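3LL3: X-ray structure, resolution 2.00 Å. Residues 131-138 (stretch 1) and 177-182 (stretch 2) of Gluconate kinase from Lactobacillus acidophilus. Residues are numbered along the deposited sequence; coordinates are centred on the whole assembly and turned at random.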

# COMPACT_ATOMS: atom_id res chain seq x y z
N MSE A 131 -9.76 5.71 26.28
CA MSE A 131 -9.73 4.54 27.15
C MSE A 131 -9.71 4.91 28.65
O MSE A 131 -10.17 4.13 29.49
N ALA A 132 -9.18 6.09 28.96
CA ALA A 132 -9.03 6.54 30.35
C ALA A 132 -10.34 6.89 31.04
O ALA A 132 -11.19 7.60 30.46
N PRO A 133 -10.51 6.40 32.27
CA PRO A 133 -11.58 6.80 33.20
C PRO A 133 -11.83 8.31 33.25
O PRO A 133 -12.98 8.73 33.22
N ILE A 134 -10.79 9.14 33.30
CA ILE A 134 -11.06 10.57 33.37
C ILE A 134 -11.92 11.09 32.19
O ILE A 134 -12.83 11.90 32.39
N TYR A 135 -11.66 10.60 30.98
CA TYR A 135 -12.43 11.03 29.81
C TYR A 135 -13.82 10.43 29.80
O TYR A 135 -14.79 11.07 29.37
N LYS A 136 -13.93 9.21 30.29
CA LYS A 136 -15.23 8.56 30.41
C LYS A 136 -16.11 9.27 31.44
O LYS A 136 -17.32 9.37 31.25
N LEU A 137 -15.50 9.74 32.53
CA LEU A 137 -16.23 10.44 33.59
C LEU A 137 -16.72 11.80 33.10
O LEU A 137 -17.85 12.19 33.37
N LEU A 138 -15.86 12.51 32.36
CA LEU A 138 -16.22 13.76 31.73
C LEU A 138 -17.39 13.57 30.76
O LEU A 138 -18.32 14.38 30.73
N ALA A 177 -2.90 4.49 38.41
CA ALA A 177 -2.10 5.01 37.32
C ALA A 177 -2.81 4.91 35.97
O ALA A 177 -2.48 5.66 35.06
N GLY A 178 -3.79 4.02 35.85
CA GLY A 178 -4.56 3.89 34.61
C GLY A 178 -5.85 4.72 34.53
O GLY A 178 -6.61 4.59 33.56
N THR A 179 -6.11 5.56 35.53
CA THR A 179 -7.34 6.38 35.54
C THR A 179 -7.20 7.68 34.75
O THR A 179 -8.17 8.17 34.18
N GLY A 180 -5.99 8.25 34.73
CA GLY A 180 -5.76 9.56 34.15
C GLY A 180 -6.06 10.65 35.17
O GLY A 180 -6.20 11.81 34.83
N ILE A 181 -6.15 10.26 36.44
CA ILE A 181 -6.47 11.20 37.52
C ILE A 181 -5.35 11.23 38.55
O ILE A 181 -5.29 12.12 39.38
N LEU A 182 -4.44 10.25 38.48
CA LEU A 182 -3.36 10.15 39.46
C LEU A 182 -2.20 11.07 39.09
O LEU A 182 -1.61 10.95 38.02

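The contact is a small packing of the start of a helix against an irregular loop, in which helix side chains rest on loop carbonyl oxygens and on Ile181, fastened by a single backbone hydrogen bond and burying 260 Å² summed over both sides.

The helix runs from Pro133 through the end of stretch 1 and continues beyond it, with Ala132 at the N-cap position; the loop, 177-182, has no regular helix or strand. The backbones come closest at two CA pairs, Pro133 CA with Thr179 CA at 4.9 Å and Ile134 CA with Gly180 CA at 5.5 Å. At this point Ile134 N donates to Thr179 O, 2.9 Å away, with an N-H...O angle of 153°. The amide is available because it lies in the first turn of the helix, where no preceding helical carbonyl can accept it. Pro133 N also lies 3.5 Å from Thr179 O, but a proline nitrogen carries no hydrogen, so this proximity is not a bond.

Three helix side chains have CA-to-CB bonds directed toward the loop: Pro133, Ile134 and Leu137. Pro133, with a C-gamma exo pucker, meets mainly backbone oxygens: its CD is 3.3 Å from Gly178 O and its CB 3.5 Å from Thr179 O. Its CB also faces Thr179 CB at 4.1 Å, the nearest approach of the threonine side chain to the helix. Ile134 is fully extended (chi1 t, chi2 t). Its CD1 reaches to 3.5 Å from Gly180 O, while its CB packs 3.9 Å from Ile181 CG1. One turn along from Pro133, Leu137 (m, t) places CD1 3.9 Å from Ile181 CD1. Ala132 points sideways, yet its CB still comes within 3.8 Å of Thr179 O.

On the loop side, Ile181 supplies the main apolar surface. Its CA-to-CB bond points sideways, but with chi1 m (-48°) and chi2 t the end of the chain comes nearer the helix, bringing it against both Ile134 and Leu137. Gly180 lets the backbone lie close to the helix: an ideal CB there would point toward it and sit 2.7 Å from Ile134 CG2, a clash, and 3.5 Å from Ala132 CB. Its phi/psi of 86/15 independently calls for glycine, since a CB would also be jammed against the preceding carbonyl oxygen.

Thr179 OG1 and Lys136 NZ find their hydrogen bonds without crossing between the stretches. Thr179, chi1 p (62°), turns OG1 back to its own loop, where it accepts from Ile181 N at 3.0 Å (144°); it is also hydrogen-bonded to a residue adjoining one of the stretches. Lys136 NZ donates to Met131 O at 2.9 Å and has a further hydrogen bond elsewhere in the structure. Its side chain, like those of Met131, modelled as selenomethionine (p, t, t), and Tyr135 (chi1 m), remains outside contact range of the loop. No side chain hydrogen-bonds across the interface; the one such bond joins backbone to backbone.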

# COMPACT_ATOMS: atom_id res chain seq x y z
CB MSE A 131 -8.49 3.69 26.83
CG MSE A 131 -7.17 4.37 27.17
SE MSE A 131 -5.59 3.39 26.43
CE MSE A 131 -4.13 4.55 26.99
CB ALA A 132 -8.08 7.75 30.41
CB PRO A 133 -11.06 6.27 34.54
CG PRO A 133 -10.39 5.00 34.15
CD PRO A 133 -9.72 5.28 32.81
CB ILE A 134 -9.78 11.40 33.51
CG1 ILE A 134 -10.12 12.89 33.63
CG2 ILE A 134 -8.83 11.13 32.37
CD1 ILE A 134 -8.93 13.76 33.92
CB TYR A 135 -11.69 10.67 28.51
CG TYR A 135 -10.40 11.43 28.36
CD1 TYR A 135 -10.41 12.80 28.23
CD2 TYR A 135 -9.17 10.77 28.35
CE1 TYR A 135 -9.24 13.52 28.09
CE2 TYR A 135 -7.99 11.47 28.21
CZ TYR A 135 -8.04 12.86 28.08
OH TYR A 135 -6.89 13.60 27.95
CB LYS A 136 -15.06 7.09 30.79
CG LYS A 136 -14.38 6.27 29.69
CD LYS A 136 -14.14 4.83 30.13
CE LYS A 136 -13.38 4.03 29.07
NZ LYS A 136 -12.74 2.84 29.72
CB LEU A 137 -15.34 10.64 34.82
CG LEU A 137 -15.04 9.40 35.64
CD1 LEU A 137 -13.90 9.67 36.62
CD2 LEU A 137 -16.31 8.94 36.38
CB LEU A 138 -15.02 14.33 30.99
CG LEU A 138 -13.92 14.91 31.88
CD1 LEU A 138 -12.74 15.32 31.03
CD2 LEU A 138 -14.46 16.09 32.67
CB ALA A 177 -0.70 4.33 37.27
CB THR A 179 -7.82 6.77 36.96
OG1 THR A 179 -6.82 7.56 37.62
CG2 THR A 179 -8.12 5.54 37.81
CB ILE A 181 -7.79 10.83 38.21
CG1 ILE A 181 -8.88 10.55 37.18
CG2 ILE A 181 -8.26 11.94 39.17
CD1 ILE A 181 -10.16 9.98 37.79
CB LEU A 182 -2.84 8.71 39.53
CG LEU A 182 -1.79 8.43 40.61
CD1 LEU A 182 -2.44 8.37 41.98
CD2 LEU A 182 -0.99 7.13 40.33